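Local coordinates for stromal cell-derived factor 2-like protein (Arabidopsis thaliana, PDB 3MAL) that takes part in endoplasmic reticulum protein quality control and the unfolded protein response, forming a complex with ERDJ3B and BIP1 needed for accumulation of the immune receptor EFR, at residues A[44-52]-A[93-103]; A[73-81]-A[188-196]. All coordinates share one frame; numbering follows the deposited sequence.

Interaction 1: A[44-52]-A[93-103]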
loop_
_atom_site.group_PDB
_atom_site.type_symbol
_atom_site.label_atom_id
_atom_site.label_comp_id
_atom_site.label_asym_id
_atom_site.label_seq_id
_atom_site.Cartn_x
_atom_site.Cartn_y
_atom_site.Cartn_z
ATOM N N SER A 44 9.568 -16.691 -6.077
ATOM C CA SER A 44 8.520 -17.481 -6.699
ATOM C C SER A 44 7.236 -16.647 -6.895
ATOM O O SER A 44 7.329 -15.450 -7.170
ATOM C CB SER A 44 8.307 -18.779 -5.921
ATOM O OG SER A 44 7.738 -18.520 -4.649
ATOM N N GLY A 45 6.048 -17.241 -6.799
ATOM C CA GLY A 45 4.847 -16.514 -7.149
ATOM C C GLY A 45 5.018 -15.858 -8.516
ATOM O O GLY A 45 5.318 -16.534 -9.517
ATOM N N SER A 46 4.840 -14.537 -8.561
ATOM C CA SER A 46 4.857 -13.804 -9.826
ATOM C C SER A 46 6.268 -13.453 -10.274
ATOM O O SER A 46 6.470 -13.061 -11.419
ATOM C CB SER A 46 4.058 -12.505 -9.676
ATOM O OG SER A 46 4.733 -11.632 -8.760
ATOM N N GLY A 47 7.241 -13.570 -9.369
ATOM C CA GLY A 47 8.595 -13.082 -9.656
ATOM C C GLY A 47 8.679 -11.559 -9.819
ATOM O O GLY A 47 9.698 -11.035 -10.291
ATOM N N GLN A 48 7.619 -10.831 -9.453
ATOM C CA GLN A 48 7.663 -9.357 -9.534
ATOM C C GLN A 48 8.443 -8.757 -8.337
ATOM O O GLN A 48 8.832 -9.482 -7.427
ATOM C CB GLN A 48 6.250 -8.759 -9.655
ATOM C CG GLN A 48 5.554 -9.097 -10.998
ATOM C CD GLN A 48 4.065 -8.829 -10.987
ATOM O OE1 GLN A 48 3.551 -8.150 -10.098
ATOM N NE2 GLN A 48 3.363 -9.366 -11.972
ATOM N N GLN A 49 8.662 -7.440 -8.357
ATOM C CA GLN A 49 9.355 -6.728 -7.266
ATOM C C GLN A 49 8.626 -6.947 -5.954
ATOM O O GLN A 49 7.385 -6.802 -5.882
ATOM C CB GLN A 49 9.416 -5.233 -7.581
ATOM C CG GLN A 49 10.218 -4.373 -6.564
ATOM C CD GLN A 49 10.306 -2.914 -6.995
ATOM O OE1 GLN A 49 9.694 -2.029 -6.378
ATOM N NE2 GLN A 49 11.051 -2.657 -8.072
ATOM N N SER A 50 9.384 -7.265 -4.905
ATOM C CA SER A 50 8.814 -7.610 -3.612
ATOM C C SER A 50 8.459 -6.384 -2.768
ATOM O O SER A 50 8.950 -5.269 -2.994
ATOM C CB SER A 50 9.770 -8.522 -2.842
ATOM O OG SER A 50 10.978 -7.827 -2.557
ATOM N N VAL A 51 7.534 -6.608 -1.847
ATOM C CA VAL A 51 7.008 -5.581 -0.940
ATOM C C VAL A 51 7.074 -6.219 0.465
ATOM O O VAL A 51 6.788 -7.402 0.616
ATOM C CB VAL A 51 5.546 -5.202 -1.334
ATOM C CG1 VAL A 51 4.859 -4.394 -0.211
ATOM C CG2 VAL A 51 5.521 -4.437 -2.651
ATOM N N THR A 52 7.470 -5.442 1.472
ATOM C CA THR A 52 7.626 -5.933 2.844
ATOM C C THR A 52 7.170 -4.906 3.861
ATOM O O THR A 52 6.846 -3.753 3.510
ATOM C CB THR A 52 9.113 -6.265 3.189
ATOM O OG1 THR A 52 9.873 -5.049 3.287
ATOM C CG2 THR A 52 9.742 -7.205 2.158
ATOM N N THR A 93 11.196 3.508 -6.836
ATOM C CA THR A 93 11.256 2.639 -8.024
ATOM C C THR A 93 10.204 2.948 -9.091
ATOM O O THR A 93 10.297 2.435 -10.207
ATOM C CB THR A 93 11.153 1.113 -7.688
ATOM O OG1 THR A 93 9.860 0.834 -7.144
ATOM C CG2 THR A 93 12.235 0.668 -6.701
ATOM N N ARG A 94 9.204 3.762 -8.761
ATOM C CA ARG A 94 8.133 4.085 -9.703
ATOM C C ARG A 94 7.168 2.928 -10.019
ATOM O O ARG A 94 6.303 3.062 -10.896
ATOM C CB ARG A 94 8.735 4.657 -11.005
ATOM C CG ARG A 94 9.299 6.017 -10.821
ATOM C CD ARG A 94 8.175 6.951 -11.228
ATOM N NE ARG A 94 7.910 7.927 -10.214
ATOM C CZ ARG A 94 6.902 8.785 -10.240
ATOM N NH1 ARG A 94 6.018 8.781 -11.239
ATOM N NH2 ARG A 94 6.784 9.635 -9.245
ATOM N N LYS A 95 7.291 1.806 -9.308
ATOM C CA LYS A 95 6.371 0.668 -9.513
ATOM C C LYS A 95 5.106 0.822 -8.653
ATOM O O LYS A 95 5.112 1.564 -7.664
ATOM C CB LYS A 95 7.070 -0.692 -9.265
ATOM C CG LYS A 95 8.329 -0.942 -10.150
ATOM C CD LYS A 95 8.526 -2.464 -10.352
ATOM C CE LYS A 95 9.649 -2.836 -11.348
ATOM N NZ LYS A 95 9.704 -1.934 -12.532
ATOM N N TRP A 96 4.027 0.143 -9.051
ATOM C CA TRP A 96 2.695 0.317 -8.427
ATOM C C TRP A 96 2.427 -0.793 -7.423
ATOM O O TRP A 96 2.695 -1.950 -7.721
ATOM C CB TRP A 96 1.594 0.283 -9.507
ATOM C CG TRP A 96 1.835 1.282 -10.578
ATOM C CD1 TRP A 96 2.504 1.093 -11.760
ATOM C CD2 TRP A 96 1.458 2.650 -10.538
ATOM N NE1 TRP A 96 2.558 2.281 -12.463
ATOM C CE2 TRP A 96 1.926 3.251 -11.727
ATOM C CE3 TRP A 96 0.771 3.438 -9.605
ATOM C CZ2 TRP A 96 1.719 4.603 -12.010
ATOM C CZ3 TRP A 96 0.544 4.770 -9.898
ATOM C CH2 TRP A 96 1.029 5.345 -11.082
ATOM N N LEU A 97 1.909 -0.447 -6.241
ATOM C CA LEU A 97 1.417 -1.468 -5.294
ATOM C C LEU A 97 0.384 -2.373 -6.010
ATOM O O LEU A 97 -0.577 -1.876 -6.597
ATOM C CB LEU A 97 0.768 -0.802 -4.067
ATOM C CG LEU A 97 0.445 -1.793 -2.935
ATOM C CD1 LEU A 97 1.749 -2.426 -2.388
ATOM C CD2 LEU A 97 -0.428 -1.147 -1.819
ATOM N N HIS A 98 0.584 -3.685 -5.956
ATOM C CA HIS A 98 -0.087 -4.619 -6.894
ATOM C C HIS A 98 -0.461 -5.919 -6.179
ATOM O O HIS A 98 0.225 -6.361 -5.248
ATOM C CB HIS A 98 0.884 -4.938 -8.051
ATOM C CG HIS A 98 0.281 -5.650 -9.236
ATOM N ND1 HIS A 98 -0.360 -4.989 -10.266
ATOM C CD2 HIS A 98 0.323 -6.957 -9.602
ATOM C CE1 HIS A 98 -0.721 -5.864 -11.194
ATOM N NE2 HIS A 98 -0.319 -7.063 -10.813
ATOM N N SER A 99 -1.530 -6.534 -6.623
ATOM C CA SER A 99 -1.903 -7.907 -6.203
ATOM C C SER A 99 -2.514 -8.728 -7.371
ATOM O O SER A 99 -2.648 -8.239 -8.440
ATOM C CB SER A 99 -2.637 -8.075 -4.854
ATOM O OG SER A 99 -2.684 -9.372 -4.323
ATOM N N HIS A 100 -2.758 -10.008 -7.096
ATOM C CA HIS A 100 -3.075 -11.019 -8.046
ATOM C C HIS A 100 -3.097 -12.407 -7.361
ATOM O O HIS A 100 -2.886 -12.534 -6.203
ATOM C CB HIS A 100 -2.112 -10.968 -9.213
ATOM C CG HIS A 100 -0.660 -10.838 -8.857
ATOM N ND1 HIS A 100 -0.149 -11.028 -7.596
ATOM C CD2 HIS A 100 0.396 -10.513 -9.632
ATOM C CE1 HIS A 100 1.155 -10.875 -7.619
ATOM N NE2 HIS A 100 1.513 -10.556 -8.842
ATOM N N LEU A 101 -3.432 -13.418 -8.126
ATOM C CA LEU A 101 -3.611 -14.725 -7.554
ATOM C C LEU A 101 -2.338 -15.544 -7.557
ATOM O O LEU A 101 -2.288 -16.583 -8.183
ATOM C CB LEU A 101 -4.757 -15.495 -8.216
ATOM C CG LEU A 101 -6.154 -14.881 -8.286
ATOM C CD1 LEU A 101 -7.139 -15.586 -9.195
ATOM C CD2 LEU A 101 -6.747 -14.679 -6.988
ATOM N N HIS A 102 -1.314 -15.053 -6.914
ATOM C CA HIS A 102 -0.100 -15.824 -6.700
ATOM C C HIS A 102 0.031 -15.977 -5.194
ATOM O O HIS A 102 -0.487 -15.139 -4.445
ATOM C CB HIS A 102 1.126 -15.076 -7.249
ATOM C CG HIS A 102 1.305 -15.223 -8.720
ATOM N ND1 HIS A 102 0.956 -14.237 -9.625
ATOM C CD2 HIS A 102 1.792 -16.251 -9.452
ATOM C CE1 HIS A 102 1.226 -14.654 -10.850
ATOM N NE2 HIS A 102 1.746 -15.866 -10.770
ATOM N N ALA A 103 0.683 -17.049 -4.750
ATOM C CA ALA A 103 0.967 -17.267 -3.325
ATOM C C ALA A 103 2.121 -16.396 -2.782
ATOM O O ALA A 103 3.206 -16.344 -3.369
ATOM C CB ALA A 103 1.250 -18.771 -3.055
#

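Interaction 2: A[73-81]-A[188-196]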
loop_
_atom_site.group_PDB
_atom_site.type_symbol
_atom_site.label_atom_id
_atom_site.label_comp_id
_atom_site.label_asym_id
_atom_site.label_seq_id
_atom_site.Cartn_x
_atom_site.Cartn_y
_atom_site.Cartn_z
ATOM N N THR A 73 -11.914 12.079 -12.925
ATOM C CA THR A 73 -11.941 13.522 -12.635
ATOM C C THR A 73 -11.070 13.931 -11.438
ATOM O O THR A 73 -10.651 15.082 -11.348
ATOM C CB THR A 73 -13.390 14.092 -12.504
ATOM O OG1 THR A 73 -14.054 13.515 -11.373
ATOM C CG2 THR A 73 -14.181 13.797 -13.768
ATOM N N GLU A 74 -10.787 12.981 -10.548
ATOM C CA GLU A 74 -9.986 13.237 -9.355
ATOM C C GLU A 74 -8.606 13.723 -9.737
ATOM O O GLU A 74 -7.950 13.121 -10.581
ATOM C CB GLU A 74 -9.869 11.972 -8.501
ATOM C CG GLU A 74 -11.127 11.637 -7.707
ATOM C CD GLU A 74 -12.150 10.818 -8.492
ATOM O OE1 GLU A 74 -13.203 10.485 -7.909
ATOM O OE2 GLU A 74 -11.908 10.506 -9.678
ATOM N N LYS A 75 -8.153 14.797 -9.095
ATOM C CA LYS A 75 -6.868 15.414 -9.451
ATOM C C LYS A 75 -5.989 15.678 -8.218
ATOM O O LYS A 75 -6.464 15.630 -7.058
ATOM C CB LYS A 75 -7.109 16.700 -10.255
ATOM C CG LYS A 75 -7.701 17.879 -9.431
ATOM C CD LYS A 75 -8.302 18.922 -10.348
ATOM C CE LYS A 75 -8.848 20.100 -9.597
ATOM N NZ LYS A 75 -10.062 19.742 -8.791
ATOM N N GLN A 76 -4.703 15.926 -8.465
ATOM C CA GLN A 76 -3.778 16.295 -7.392
ATOM C C GLN A 76 -4.358 17.474 -6.598
ATOM O O GLN A 76 -4.857 18.450 -7.193
ATOM C CB GLN A 76 -2.413 16.676 -7.962
ATOM C CG GLN A 76 -1.641 15.518 -8.646
ATOM C CD GLN A 76 -0.260 15.947 -9.125
ATOM O OE1 GLN A 76 0.790 15.601 -8.525
ATOM N NE2 GLN A 76 -0.247 16.717 -10.211
ATOM N N GLY A 77 -4.303 17.373 -5.266
ATOM C CA GLY A 77 -4.910 18.366 -4.376
ATOM C C GLY A 77 -6.361 18.086 -3.965
ATOM O O GLY A 77 -6.906 18.782 -3.111
ATOM N N ASP A 78 -7.007 17.098 -4.598
ATOM C CA ASP A 78 -8.354 16.707 -4.179
ATOM C C ASP A 78 -8.220 15.755 -2.980
ATOM O O ASP A 78 -7.317 14.903 -2.954
ATOM C CB ASP A 78 -9.139 16.023 -5.319
ATOM C CG ASP A 78 -9.579 16.991 -6.428
ATOM O OD1 ASP A 78 -9.465 18.244 -6.280
ATOM O OD2 ASP A 78 -10.050 16.481 -7.473
ATOM N N ALA A 79 -9.088 15.914 -1.979
ATOM C CA ALA A 79 -9.128 14.977 -0.855
ATOM C C ALA A 79 -9.472 13.570 -1.347
ATOM O O ALA A 79 -10.357 13.398 -2.191
ATOM C CB ALA A 79 -10.169 15.442 0.221
ATOM N N VAL A 80 -8.789 12.562 -0.823
ATOM C CA VAL A 80 -9.142 11.179 -1.126
ATOM C C VAL A 80 -10.329 10.796 -0.222
ATOM O O VAL A 80 -10.251 10.954 1.000
ATOM C CB VAL A 80 -7.949 10.194 -0.877
ATOM C CG1 VAL A 80 -8.287 8.804 -1.380
ATOM C CG2 VAL A 80 -6.668 10.712 -1.552
ATOM N N LYS A 81 -11.412 10.316 -0.834
ATOM C CA LYS A 81 -12.655 9.937 -0.130
ATOM C C LYS A 81 -12.672 8.466 0.288
ATOM O O LYS A 81 -12.088 7.612 -0.383
ATOM C CB LYS A 81 -13.893 10.228 -0.989
ATOM C CG LYS A 81 -14.085 11.706 -1.444
ATOM C CD LYS A 81 -14.472 12.621 -0.305
ATOM C CE LYS A 81 -14.647 14.053 -0.826
ATOM N NZ LYS A 81 -15.134 14.957 0.258
ATOM N N GLU A 188 3.672 10.325 8.616
ATOM C CA GLU A 188 4.921 10.890 8.088
ATOM C C GLU A 188 4.801 11.457 6.678
ATOM O O GLU A 188 5.766 11.463 5.928
ATOM C CB GLU A 188 6.046 9.844 8.103
ATOM C CG GLU A 188 6.459 9.523 9.478
ATOM C CD GLU A 188 7.520 8.447 9.580
ATOM O OE1 GLU A 188 8.522 8.432 8.822
ATOM O OE2 GLU A 188 7.365 7.623 10.485
ATOM N N GLY A 189 3.630 11.945 6.315
ATOM C CA GLY A 189 3.429 12.323 4.930
ATOM C C GLY A 189 3.738 13.767 4.596
ATOM O O GLY A 189 4.000 14.584 5.476
ATOM N N VAL A 190 3.753 14.059 3.302
ATOM C CA VAL A 190 3.752 15.425 2.829
ATOM C C VAL A 190 2.492 15.565 1.998
ATOM O O VAL A 190 2.354 14.930 0.946
ATOM C CB VAL A 190 5.011 15.747 2.003
ATOM C CG1 VAL A 190 4.896 17.142 1.372
ATOM C CG2 VAL A 190 6.262 15.644 2.884
ATOM N N TYR A 191 1.558 16.374 2.479
ATOM C CA TYR A 191 0.235 16.453 1.871
ATOM C C TYR A 191 0.042 17.731 1.039
ATOM O O TYR A 191 0.235 18.856 1.543
ATOM C CB TYR A 191 -0.852 16.286 2.942
ATOM C CG TYR A 191 -0.530 15.182 3.961
ATOM C CD1 TYR A 191 -0.280 15.497 5.294
ATOM C CD2 TYR A 191 -0.463 13.845 3.583
ATOM C CE1 TYR A 191 0.026 14.517 6.227
ATOM C CE2 TYR A 191 -0.163 12.841 4.521
ATOM C CZ TYR A 191 0.083 13.193 5.835
ATOM O OH TYR A 191 0.389 12.235 6.776
ATOM N N LEU A 192 -0.294 17.550 -0.244
ATOM C CA LEU A 192 -0.478 18.678 -1.137
ATOM C C LEU A 192 -1.691 19.489 -0.672
ATOM O O LEU A 192 -2.653 18.919 -0.111
ATOM C CB LEU A 192 -0.632 18.232 -2.593
ATOM C CG LEU A 192 0.534 17.511 -3.294
ATOM C CD1 LEU A 192 0.245 17.458 -4.789
ATOM C CD2 LEU A 192 1.920 18.196 -3.008
ATOM N N PRO A 193 -1.647 20.821 -0.882
ATOM C CA PRO A 193 -2.737 21.700 -0.462
ATOM C C PRO A 193 -4.070 21.237 -1.011
ATOM O O PRO A 193 -4.144 20.700 -2.114
ATOM C CB PRO A 193 -2.357 23.063 -1.056
ATOM C CG PRO A 193 -0.919 22.983 -1.350
ATOM C CD PRO A 193 -0.544 21.549 -1.519
ATOM N N LEU A 194 -5.114 21.421 -0.221
ATOM C CA LEU A 194 -6.480 21.141 -0.657
ATOM C C LEU A 194 -6.961 22.150 -1.660
ATOM O O LEU A 194 -6.973 23.364 -1.379
ATOM C CB LEU A 194 -7.434 21.186 0.529
ATOM C CG LEU A 194 -7.704 19.930 1.317
ATOM C CD1 LEU A 194 -8.404 20.345 2.636
ATOM C CD2 LEU A 194 -8.569 18.987 0.492
ATOM N N ASN A 195 -7.404 21.653 -2.809
ATOM C CA ASN A 195 -7.994 22.493 -3.837
ATOM C C ASN A 195 -9.162 23.306 -3.284
ATOM O O ASN A 195 -9.586 24.279 -3.889
ATOM C CB ASN A 195 -8.376 21.667 -5.068
ATOM C CG ASN A 195 -7.153 21.268 -5.876
ATOM O OD1 ASN A 195 -6.199 22.036 -5.969
ATOM N ND2 ASN A 195 -7.172 20.079 -6.453
ATOM N N GLU A 196 -9.654 22.864 -2.131
ATOM C CA GLU A 196 -10.510 23.639 -1.213
ATOM C C GLU A 196 -11.747 22.812 -0.972
ATOM O O GLU A 196 -11.982 22.380 0.161
ATOM C CB GLU A 196 -10.869 25.046 -1.732
ATOM C CG GLU A 196 -9.898 26.180 -1.331
ATOM C CD GLU A 196 -10.418 27.578 -1.731
ATOM O OE1 GLU A 196 -11.653 27.808 -1.644
ATOM O OE2 GLU A 196 -9.598 28.461 -2.120
#

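Interaction 1: A[44-52]-A[93-103]
Gln49 OE1 is gripped by two hydroxyls: Thr93 OG1 donates to it across the contact at 3.0 Å, and Ser37 of the neighbouring strand 34-38 also bonds to it. The Thr93 bond lies in the carbonyl plane on a lone pair, with a C=O...donor angle of 122°. With CG anti to the backbone N (chi1 -176°) and the chain extended beyond it, Gln49 carries its amide across to Thr93, whose OG1 is tied to His90 as well. The aliphatic part of Lys95 runs obliquely past the same amide, CD coming within 3.4 Å of Gln49 NE2.

At the other end, Gln48 OE1 receives a weak bond from His100 NE2 (3.4 Å, 130° at the hydrogen). The stronger partner of Gln48 OE1 is Ser113 on strand 110-115, while His98, held at ND1 by Asp125, meets OE1 through CD2. Gln48 NE2 lies in plane at the edge of the His100 ring, the two side chains arriving from opposite directions. Ser46 CB makes a CH-pi contact over one face of the His102 ring, 3.8 Å from its centroid. Ser46 OG accepts from Gln48 N in an ST turn and is bonded to Glu111. Both buried, Val51 and Leu97 meet through CG1 and CD1 at 4.3 Å. Strands 49-54 and 96-100 each pair with 110-115; side chains of these strands and adjoining loops bridge the two in the hairpin cap of a beta-trefoil, here built from MIR motifs.

Interaction 2: A[73-81]-A[188-196]
Three hydrogen bonds from Asn195 provide the polar part of this contact. Its backbone N donates to Gly77 O at 2.9 Å in a nearly straight bond, the donor standing above the carbonyl plane. CG sits beside that N (chi1 -74°), which directs ND2 to the same turn, where it serves Gln76 O at 2.9 Å and Asp78 OD1, also at 2.9 Å and 175° at the hydrogen. Asp78 OD1 lies in the Asn195 amide plane, yet the amide meets the carboxylate from above, their planes 86° apart. Asn195 is a predicted N-glycosylation site; no glycan is present, and ND2 makes these bonds.

Within 73-81, Lys75 NZ forms a 3.0 Å salt bridge with Asp78 OD1 on its syn lone pair, so OD1 accepts from both NZ and Asn195 ND2. Asp78 OD2 accepts from Lys75 N, bracing the type II turn 75-78.

Close packing completes the interface. Gly77, without a side chain, lets Pro193 O approach its CA to 3.3 Å, and Ala79 CB touches Leu194 CD2 at 3.9 Å. Backbone bonds from Gly77 and Asp78 to Tyr20 place the N-terminal chain alongside, so a surface turn between barrel strands 64-67 and 85-90 receives the C-terminal tail of the beta-trefoil.

In the fold
The two contacts lie on opposite sides of the chain's centre, their own centres 27 Å apart and their nearest atoms about 8 Å apart, without touching. Their segments alternate along the chain: 44-52, 73-81, 93-103, then 188-196. Interaction 1 belongs to the branched sheet containing strands 49-54 and 96-100, whereas interaction 2 flanks the closed six-stranded barrel, between the turn following strand 64-67 and the tail following strand 184-190. Barrel strand 85-90 runs between segments 73-81 and 93-103 and so connects the two contacts along the chain. Interaction 1 joins the first MIR motif to the second, while interaction 2 lays the C-terminal tail on the turn near the start of the second.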